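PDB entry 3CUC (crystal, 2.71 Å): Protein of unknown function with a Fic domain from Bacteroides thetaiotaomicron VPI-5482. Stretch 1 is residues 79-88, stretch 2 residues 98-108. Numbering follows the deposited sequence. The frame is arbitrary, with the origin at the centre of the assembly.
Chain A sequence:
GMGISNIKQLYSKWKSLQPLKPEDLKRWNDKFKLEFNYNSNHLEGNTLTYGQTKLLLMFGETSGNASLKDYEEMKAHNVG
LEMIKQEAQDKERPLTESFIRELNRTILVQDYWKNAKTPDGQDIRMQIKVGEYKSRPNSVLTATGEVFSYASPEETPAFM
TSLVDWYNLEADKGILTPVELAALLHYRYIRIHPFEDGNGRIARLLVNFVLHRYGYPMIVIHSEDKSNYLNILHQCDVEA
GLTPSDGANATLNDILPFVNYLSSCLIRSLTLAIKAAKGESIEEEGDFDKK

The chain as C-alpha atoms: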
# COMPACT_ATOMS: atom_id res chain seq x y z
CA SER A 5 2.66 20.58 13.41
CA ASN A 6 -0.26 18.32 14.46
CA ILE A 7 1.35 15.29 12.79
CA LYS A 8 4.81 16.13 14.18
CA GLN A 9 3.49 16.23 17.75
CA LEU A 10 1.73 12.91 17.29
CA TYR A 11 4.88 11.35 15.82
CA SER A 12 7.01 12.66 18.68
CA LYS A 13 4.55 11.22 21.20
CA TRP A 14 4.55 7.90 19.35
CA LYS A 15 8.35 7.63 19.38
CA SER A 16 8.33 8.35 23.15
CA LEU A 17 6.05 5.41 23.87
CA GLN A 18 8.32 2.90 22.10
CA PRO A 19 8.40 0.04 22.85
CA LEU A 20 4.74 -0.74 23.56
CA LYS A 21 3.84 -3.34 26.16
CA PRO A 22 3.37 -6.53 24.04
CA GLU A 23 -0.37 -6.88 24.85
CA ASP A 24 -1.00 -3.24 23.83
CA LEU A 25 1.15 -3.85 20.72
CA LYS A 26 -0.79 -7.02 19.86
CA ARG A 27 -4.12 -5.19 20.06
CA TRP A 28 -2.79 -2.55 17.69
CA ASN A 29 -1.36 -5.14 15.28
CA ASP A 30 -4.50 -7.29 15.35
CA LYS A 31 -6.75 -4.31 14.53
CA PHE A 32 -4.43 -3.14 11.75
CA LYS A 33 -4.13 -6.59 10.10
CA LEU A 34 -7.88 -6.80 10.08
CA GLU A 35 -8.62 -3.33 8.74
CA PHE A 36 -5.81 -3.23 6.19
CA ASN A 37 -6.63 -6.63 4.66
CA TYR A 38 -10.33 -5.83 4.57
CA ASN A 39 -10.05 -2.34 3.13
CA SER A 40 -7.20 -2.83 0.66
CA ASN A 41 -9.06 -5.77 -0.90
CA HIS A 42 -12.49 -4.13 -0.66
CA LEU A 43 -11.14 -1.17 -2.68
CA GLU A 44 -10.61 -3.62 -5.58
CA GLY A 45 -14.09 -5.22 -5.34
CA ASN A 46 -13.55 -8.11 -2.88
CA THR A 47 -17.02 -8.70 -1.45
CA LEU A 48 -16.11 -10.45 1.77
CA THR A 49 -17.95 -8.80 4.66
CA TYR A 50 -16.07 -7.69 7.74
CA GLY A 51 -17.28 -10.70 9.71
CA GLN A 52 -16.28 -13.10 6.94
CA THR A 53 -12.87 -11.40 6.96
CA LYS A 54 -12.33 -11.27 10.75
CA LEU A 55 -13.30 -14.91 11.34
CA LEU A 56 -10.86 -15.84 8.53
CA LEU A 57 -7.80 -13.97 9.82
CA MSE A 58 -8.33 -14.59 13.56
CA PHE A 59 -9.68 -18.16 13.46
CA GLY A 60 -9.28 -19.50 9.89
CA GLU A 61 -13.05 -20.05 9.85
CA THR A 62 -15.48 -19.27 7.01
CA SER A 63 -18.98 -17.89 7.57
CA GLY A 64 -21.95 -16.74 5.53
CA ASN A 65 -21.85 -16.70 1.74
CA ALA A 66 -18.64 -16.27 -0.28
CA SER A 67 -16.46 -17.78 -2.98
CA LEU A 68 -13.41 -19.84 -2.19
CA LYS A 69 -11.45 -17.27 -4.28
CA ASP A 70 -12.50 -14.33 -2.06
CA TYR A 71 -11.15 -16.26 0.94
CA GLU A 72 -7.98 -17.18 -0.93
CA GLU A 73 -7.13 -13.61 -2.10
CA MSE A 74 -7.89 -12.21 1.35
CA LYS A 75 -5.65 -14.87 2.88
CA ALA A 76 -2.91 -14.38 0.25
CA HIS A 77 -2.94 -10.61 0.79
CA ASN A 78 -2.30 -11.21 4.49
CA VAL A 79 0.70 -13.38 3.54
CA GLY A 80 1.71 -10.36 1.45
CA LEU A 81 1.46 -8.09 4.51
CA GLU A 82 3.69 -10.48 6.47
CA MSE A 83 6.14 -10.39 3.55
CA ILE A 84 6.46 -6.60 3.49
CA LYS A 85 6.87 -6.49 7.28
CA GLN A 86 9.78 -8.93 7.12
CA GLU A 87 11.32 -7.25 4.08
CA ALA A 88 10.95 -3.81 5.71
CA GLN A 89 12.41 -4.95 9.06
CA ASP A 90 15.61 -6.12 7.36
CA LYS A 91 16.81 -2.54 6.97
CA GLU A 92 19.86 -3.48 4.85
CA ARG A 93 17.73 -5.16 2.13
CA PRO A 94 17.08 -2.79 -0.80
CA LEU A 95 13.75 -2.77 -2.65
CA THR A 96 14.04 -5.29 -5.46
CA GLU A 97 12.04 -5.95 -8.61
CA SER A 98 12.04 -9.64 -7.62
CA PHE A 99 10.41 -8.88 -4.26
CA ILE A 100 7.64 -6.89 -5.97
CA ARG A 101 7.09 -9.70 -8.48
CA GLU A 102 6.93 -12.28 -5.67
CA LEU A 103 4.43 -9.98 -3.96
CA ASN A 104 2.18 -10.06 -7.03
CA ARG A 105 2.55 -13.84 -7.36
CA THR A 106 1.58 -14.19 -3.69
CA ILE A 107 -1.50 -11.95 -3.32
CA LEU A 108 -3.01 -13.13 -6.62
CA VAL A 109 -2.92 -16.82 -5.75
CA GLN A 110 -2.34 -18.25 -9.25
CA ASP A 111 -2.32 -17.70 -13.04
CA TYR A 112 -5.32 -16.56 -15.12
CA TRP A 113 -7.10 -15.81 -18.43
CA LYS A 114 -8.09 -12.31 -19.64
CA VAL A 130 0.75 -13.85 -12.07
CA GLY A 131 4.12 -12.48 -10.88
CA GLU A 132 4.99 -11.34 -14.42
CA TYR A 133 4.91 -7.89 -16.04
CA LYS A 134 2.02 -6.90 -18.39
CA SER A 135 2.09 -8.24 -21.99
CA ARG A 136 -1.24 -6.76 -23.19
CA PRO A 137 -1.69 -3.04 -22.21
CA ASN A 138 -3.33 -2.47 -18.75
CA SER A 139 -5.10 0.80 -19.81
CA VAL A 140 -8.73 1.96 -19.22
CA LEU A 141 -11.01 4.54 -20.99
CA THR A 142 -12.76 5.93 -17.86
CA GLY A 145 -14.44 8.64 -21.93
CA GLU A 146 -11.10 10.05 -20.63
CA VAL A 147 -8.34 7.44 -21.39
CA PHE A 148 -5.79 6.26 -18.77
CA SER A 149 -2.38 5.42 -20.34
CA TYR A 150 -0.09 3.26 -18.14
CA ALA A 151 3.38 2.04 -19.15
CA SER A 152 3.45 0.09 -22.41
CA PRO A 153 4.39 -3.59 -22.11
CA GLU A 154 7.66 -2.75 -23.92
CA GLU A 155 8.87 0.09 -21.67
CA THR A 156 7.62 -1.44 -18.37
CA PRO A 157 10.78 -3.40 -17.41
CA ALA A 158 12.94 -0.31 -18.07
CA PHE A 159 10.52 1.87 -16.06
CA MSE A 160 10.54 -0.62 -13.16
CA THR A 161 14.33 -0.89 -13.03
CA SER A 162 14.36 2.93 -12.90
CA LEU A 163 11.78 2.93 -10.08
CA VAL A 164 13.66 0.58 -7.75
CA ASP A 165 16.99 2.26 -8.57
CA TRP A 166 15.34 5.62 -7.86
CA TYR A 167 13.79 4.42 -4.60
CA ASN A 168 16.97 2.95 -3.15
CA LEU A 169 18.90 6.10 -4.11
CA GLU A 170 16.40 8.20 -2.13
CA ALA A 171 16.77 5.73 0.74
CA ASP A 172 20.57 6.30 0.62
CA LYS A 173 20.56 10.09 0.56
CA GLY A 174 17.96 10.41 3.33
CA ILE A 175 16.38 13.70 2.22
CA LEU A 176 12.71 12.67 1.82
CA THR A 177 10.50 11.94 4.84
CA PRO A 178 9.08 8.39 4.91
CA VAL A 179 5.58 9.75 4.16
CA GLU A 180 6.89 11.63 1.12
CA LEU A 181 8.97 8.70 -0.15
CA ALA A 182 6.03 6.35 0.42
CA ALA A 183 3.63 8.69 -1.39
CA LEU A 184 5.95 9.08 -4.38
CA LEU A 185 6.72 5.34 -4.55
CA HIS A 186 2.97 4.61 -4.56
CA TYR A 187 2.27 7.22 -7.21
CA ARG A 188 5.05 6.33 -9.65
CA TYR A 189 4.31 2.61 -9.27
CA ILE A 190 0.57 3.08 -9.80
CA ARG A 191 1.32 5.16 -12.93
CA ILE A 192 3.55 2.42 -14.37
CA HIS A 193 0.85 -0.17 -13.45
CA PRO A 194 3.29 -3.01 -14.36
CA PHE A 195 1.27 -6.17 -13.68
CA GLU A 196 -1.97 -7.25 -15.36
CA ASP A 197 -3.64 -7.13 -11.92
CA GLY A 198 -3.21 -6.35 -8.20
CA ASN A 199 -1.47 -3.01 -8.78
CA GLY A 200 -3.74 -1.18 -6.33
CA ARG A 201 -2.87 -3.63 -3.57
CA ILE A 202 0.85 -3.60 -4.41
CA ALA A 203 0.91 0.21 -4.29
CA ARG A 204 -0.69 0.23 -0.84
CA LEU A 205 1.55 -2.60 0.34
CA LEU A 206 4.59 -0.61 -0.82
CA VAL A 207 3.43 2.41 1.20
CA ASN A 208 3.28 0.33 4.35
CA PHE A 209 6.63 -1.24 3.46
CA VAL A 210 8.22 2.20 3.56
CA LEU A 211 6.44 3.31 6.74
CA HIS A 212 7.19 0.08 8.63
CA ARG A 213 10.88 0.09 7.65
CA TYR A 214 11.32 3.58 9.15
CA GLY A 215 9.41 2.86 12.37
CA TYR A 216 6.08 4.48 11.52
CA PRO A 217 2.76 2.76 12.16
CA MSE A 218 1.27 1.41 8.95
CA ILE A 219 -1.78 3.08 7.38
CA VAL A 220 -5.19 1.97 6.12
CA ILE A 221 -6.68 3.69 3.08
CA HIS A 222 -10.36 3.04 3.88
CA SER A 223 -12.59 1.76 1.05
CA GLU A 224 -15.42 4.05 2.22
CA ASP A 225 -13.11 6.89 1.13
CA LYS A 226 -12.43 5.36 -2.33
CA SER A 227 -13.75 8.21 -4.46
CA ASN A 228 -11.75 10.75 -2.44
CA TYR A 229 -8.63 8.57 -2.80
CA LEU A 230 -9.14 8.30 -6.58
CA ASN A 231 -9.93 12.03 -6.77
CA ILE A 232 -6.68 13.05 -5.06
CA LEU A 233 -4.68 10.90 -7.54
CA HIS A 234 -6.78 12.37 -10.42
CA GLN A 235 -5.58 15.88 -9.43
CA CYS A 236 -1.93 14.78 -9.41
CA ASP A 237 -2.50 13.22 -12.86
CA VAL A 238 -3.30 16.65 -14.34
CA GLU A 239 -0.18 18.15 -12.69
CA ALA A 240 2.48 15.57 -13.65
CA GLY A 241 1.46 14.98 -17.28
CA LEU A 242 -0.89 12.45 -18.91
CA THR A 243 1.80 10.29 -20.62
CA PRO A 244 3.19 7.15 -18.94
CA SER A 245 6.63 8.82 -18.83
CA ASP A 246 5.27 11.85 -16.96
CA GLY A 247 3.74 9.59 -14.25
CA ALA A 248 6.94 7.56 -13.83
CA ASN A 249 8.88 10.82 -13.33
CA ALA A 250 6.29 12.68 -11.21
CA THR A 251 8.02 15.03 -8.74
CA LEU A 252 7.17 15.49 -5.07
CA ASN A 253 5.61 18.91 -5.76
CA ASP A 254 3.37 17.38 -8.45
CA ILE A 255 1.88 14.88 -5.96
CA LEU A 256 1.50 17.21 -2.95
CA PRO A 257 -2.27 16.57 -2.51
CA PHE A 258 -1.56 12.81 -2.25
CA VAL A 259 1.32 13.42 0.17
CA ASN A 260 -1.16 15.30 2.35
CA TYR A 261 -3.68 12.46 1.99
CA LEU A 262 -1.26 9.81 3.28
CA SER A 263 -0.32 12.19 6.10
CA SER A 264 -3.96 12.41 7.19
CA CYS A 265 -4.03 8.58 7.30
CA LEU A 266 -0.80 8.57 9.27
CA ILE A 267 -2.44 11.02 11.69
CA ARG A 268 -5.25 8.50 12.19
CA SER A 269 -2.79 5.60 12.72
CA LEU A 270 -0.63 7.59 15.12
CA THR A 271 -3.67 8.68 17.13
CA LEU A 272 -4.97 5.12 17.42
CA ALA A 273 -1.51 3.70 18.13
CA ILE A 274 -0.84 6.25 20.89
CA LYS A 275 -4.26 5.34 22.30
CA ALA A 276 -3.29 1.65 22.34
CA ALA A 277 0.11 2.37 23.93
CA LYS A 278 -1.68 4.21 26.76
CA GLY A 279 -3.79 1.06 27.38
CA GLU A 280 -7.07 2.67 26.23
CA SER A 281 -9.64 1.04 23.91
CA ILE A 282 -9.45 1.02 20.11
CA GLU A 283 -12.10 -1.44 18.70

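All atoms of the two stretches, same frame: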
# COMPACT_ATOMS: atom_id res chain seq x y z
N VAL A 79 -0.65 -12.82 3.69
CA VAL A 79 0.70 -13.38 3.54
C VAL A 79 1.58 -12.28 2.95
O VAL A 79 2.73 -12.12 3.35
CB VAL A 79 0.72 -14.66 2.66
CG1 VAL A 79 2.15 -15.09 2.35
CG2 VAL A 79 -0.05 -15.79 3.33
N GLY A 80 1.03 -11.52 2.01
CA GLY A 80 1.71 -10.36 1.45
C GLY A 80 2.09 -9.34 2.50
O GLY A 80 3.20 -8.83 2.48
N LEU A 81 1.17 -9.04 3.42
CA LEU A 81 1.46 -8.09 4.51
C LEU A 81 2.64 -8.60 5.34
O LEU A 81 3.59 -7.87 5.59
CB LEU A 81 0.23 -7.86 5.40
CG LEU A 81 0.44 -7.06 6.69
CD1 LEU A 81 1.00 -5.68 6.38
CD2 LEU A 81 -0.86 -6.94 7.50
N GLU A 82 2.58 -9.86 5.75
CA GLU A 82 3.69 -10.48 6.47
C GLU A 82 5.01 -10.34 5.71
O GLU A 82 6.04 -10.05 6.31
CB GLU A 82 3.39 -11.96 6.77
CG GLU A 82 2.51 -12.18 8.00
CD GLU A 82 3.02 -11.43 9.22
OE1 GLU A 82 4.25 -11.46 9.48
OE2 GLU A 82 2.20 -10.80 9.92
N MSE A 83 4.96 -10.54 4.39
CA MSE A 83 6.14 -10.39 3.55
C MSE A 83 6.73 -8.99 3.64
O MSE A 83 7.93 -8.86 3.85
CB MSE A 83 5.84 -10.74 2.09
CG MSE A 83 5.83 -12.23 1.80
SE MSE A 83 5.21 -12.59 0.03
CE MSE A 83 6.49 -11.52 -1.00
N ILE A 84 5.91 -7.96 3.48
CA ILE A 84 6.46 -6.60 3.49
C ILE A 84 7.00 -6.22 4.87
O ILE A 84 7.98 -5.49 4.96
CB ILE A 84 5.48 -5.51 2.98
CG1 ILE A 84 4.24 -5.41 3.87
CG2 ILE A 84 5.10 -5.77 1.52
CD1 ILE A 84 3.58 -4.05 3.83
N LYS A 85 6.38 -6.73 5.93
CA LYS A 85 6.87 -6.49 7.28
C LYS A 85 8.29 -7.02 7.43
O LYS A 85 9.20 -6.31 7.85
CB LYS A 85 5.95 -7.13 8.33
CG LYS A 85 4.68 -6.33 8.58
CD LYS A 85 3.56 -7.18 9.17
CE LYS A 85 3.75 -7.45 10.65
NZ LYS A 85 2.61 -8.22 11.19
N GLN A 86 8.48 -8.28 7.03
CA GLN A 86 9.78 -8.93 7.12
C GLN A 86 10.82 -8.27 6.23
O GLN A 86 11.97 -8.08 6.64
CB GLN A 86 9.64 -10.40 6.74
CG GLN A 86 10.90 -11.20 6.91
CD GLN A 86 10.67 -12.67 6.74
OE1 GLN A 86 11.07 -13.25 5.73
NE2 GLN A 86 10.00 -13.28 7.71
N GLU A 87 10.42 -7.92 5.01
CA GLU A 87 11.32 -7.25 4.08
C GLU A 87 11.70 -5.89 4.66
O GLU A 87 12.88 -5.57 4.71
CB GLU A 87 10.68 -7.09 2.70
CG GLU A 87 11.68 -6.95 1.55
CD GLU A 87 12.30 -8.28 1.12
OE1 GLU A 87 12.12 -9.29 1.83
OE2 GLU A 87 12.96 -8.31 0.06
N ALA A 88 10.71 -5.12 5.10
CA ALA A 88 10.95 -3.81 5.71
C ALA A 88 11.85 -3.88 6.95
O ALA A 88 12.74 -3.05 7.12
CB ALA A 88 9.63 -3.14 6.08
N SER A 98 12.43 -8.25 -7.91
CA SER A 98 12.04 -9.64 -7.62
C SER A 98 11.11 -9.74 -6.42
O SER A 98 10.22 -10.59 -6.41
CB SER A 98 13.26 -10.53 -7.43
OG SER A 98 14.27 -9.85 -6.71
N PHE A 99 11.31 -8.89 -5.41
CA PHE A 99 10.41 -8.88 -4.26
C PHE A 99 9.01 -8.45 -4.68
O PHE A 99 8.03 -9.04 -4.24
CB PHE A 99 10.93 -7.96 -3.14
CG PHE A 99 9.96 -7.83 -1.98
CD1 PHE A 99 9.79 -8.89 -1.09
CD2 PHE A 99 9.22 -6.67 -1.79
CE1 PHE A 99 8.90 -8.78 -0.03
CE2 PHE A 99 8.33 -6.55 -0.73
CZ PHE A 99 8.17 -7.61 0.15
N ILE A 100 8.93 -7.42 -5.53
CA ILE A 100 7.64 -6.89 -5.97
C ILE A 100 6.90 -7.93 -6.81
O ILE A 100 5.68 -8.10 -6.68
CB ILE A 100 7.81 -5.59 -6.79
CG1 ILE A 100 8.42 -4.49 -5.92
CG2 ILE A 100 6.46 -5.11 -7.31
CD1 ILE A 100 8.85 -3.27 -6.70
N ARG A 101 7.65 -8.64 -7.64
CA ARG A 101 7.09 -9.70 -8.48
C ARG A 101 6.57 -10.85 -7.61
O ARG A 101 5.48 -11.36 -7.84
CB ARG A 101 8.15 -10.21 -9.47
CG ARG A 101 8.63 -9.15 -10.47
CD ARG A 101 9.99 -9.50 -11.07
NE ARG A 101 9.83 -10.43 -12.18
CZ ARG A 101 9.60 -10.08 -13.44
NH1 ARG A 101 9.52 -8.80 -13.79
NH2 ARG A 101 9.45 -11.01 -14.37
N GLU A 102 7.35 -11.24 -6.61
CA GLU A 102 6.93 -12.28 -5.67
C GLU A 102 5.69 -11.85 -4.89
O GLU A 102 4.85 -12.67 -4.53
CB GLU A 102 8.07 -12.62 -4.70
CG GLU A 102 7.81 -13.82 -3.79
CD GLU A 102 7.64 -15.12 -4.56
OE1 GLU A 102 8.60 -15.52 -5.26
OE2 GLU A 102 6.57 -15.75 -4.47
N LEU A 103 5.58 -10.55 -4.64
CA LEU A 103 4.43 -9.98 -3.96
C LEU A 103 3.17 -10.17 -4.81
O LEU A 103 2.13 -10.57 -4.30
CB LEU A 103 4.66 -8.49 -3.67
CG LEU A 103 4.01 -7.87 -2.44
CD1 LEU A 103 4.27 -8.69 -1.17
CD2 LEU A 103 4.53 -6.45 -2.26
N ASN A 104 3.28 -9.88 -6.10
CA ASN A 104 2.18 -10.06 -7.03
C ASN A 104 1.77 -11.54 -7.12
O ASN A 104 0.59 -11.88 -7.00
CB ASN A 104 2.56 -9.54 -8.41
CG ASN A 104 1.38 -9.51 -9.36
OD1 ASN A 104 1.22 -10.40 -10.20
ND2 ASN A 104 0.53 -8.49 -9.23
N ARG A 105 2.76 -12.40 -7.33
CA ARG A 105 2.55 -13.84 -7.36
C ARG A 105 1.80 -14.31 -6.12
O ARG A 105 0.92 -15.15 -6.20
CB ARG A 105 3.90 -14.55 -7.48
CG ARG A 105 3.84 -16.08 -7.66
CD ARG A 105 5.24 -16.69 -7.93
NE ARG A 105 5.89 -16.11 -9.12
CZ ARG A 105 6.94 -15.26 -9.13
NH1 ARG A 105 7.52 -14.87 -8.00
NH2 ARG A 105 7.42 -14.81 -10.29
N THR A 106 2.16 -13.76 -4.96
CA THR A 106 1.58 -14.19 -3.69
C THR A 106 0.12 -13.78 -3.54
O THR A 106 -0.74 -14.63 -3.34
CB THR A 106 2.36 -13.60 -2.50
OG1 THR A 106 3.73 -13.99 -2.60
CG2 THR A 106 1.80 -14.09 -1.18
N ILE A 107 -0.16 -12.48 -3.66
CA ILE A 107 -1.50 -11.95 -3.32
C ILE A 107 -2.57 -12.37 -4.34
O ILE A 107 -3.74 -12.55 -3.97
CB ILE A 107 -1.51 -10.41 -3.12
CG1 ILE A 107 -1.26 -9.65 -4.42
CG2 ILE A 107 -0.49 -10.00 -2.07
CD1 ILE A 107 -1.52 -8.19 -4.30
N LEU A 108 -2.17 -12.50 -5.61
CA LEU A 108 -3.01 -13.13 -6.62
C LEU A 108 -2.57 -14.59 -6.63
O LEU A 108 -1.48 -14.90 -7.10
CB LEU A 108 -2.79 -12.51 -8.01
CG LEU A 108 -2.79 -10.99 -8.11
CD1 LEU A 108 -2.58 -10.56 -9.57
CD2 LEU A 108 -4.09 -10.42 -7.54

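Two helices pack nearly antiparallel, their axes 9.5 Å apart at closest approach, and no hydrogen bond crosses between them; the contact rests on shape. Phe99 opens it. Its flat, apolar ring offers two kinds of surface: Glu87 lies over one face, with CG 3.7 Å from the ring centroid in a CH-pi contact, while Ile84 CG2 meets the edge, 3.8 Å from Phe99 CZ. Glu87 CG makes the CH-pi contact, and the carboxylate carbon is also over the ring, Glu87 CD 3.4 Å from Phe99 CD1. One turn on, Glu102 touches the contact through its methylene, Glu102 CG lying 3.8 Å from Met83 CE, and its carboxylate is engaged within its own helix by a salt bridge to Arg105. Leu103 starts out sideways, but its branched end reaches across, placing CD1 3.6 Å from Met83 CE and CD2 3.9 Å from Ile84 CG2. Thr106 bonds back to its own helix, OG1 donating to Glu102 O at 2.6 Å; the same OG1 lies 3.3 Å from SE of Met83, and Thr106 CG2 packs 3.7 Å from Val79 CG1. Met83, a selenomethionine, is the knob among Phe99, Glu102, Leu103 and Thr106, its long, unbranched chain suited to this hole. Finally, Ile107 CG2 sits 4.2 Å from Gly80 CA; a CB there would clash with that methyl, so glycine allows the close approach.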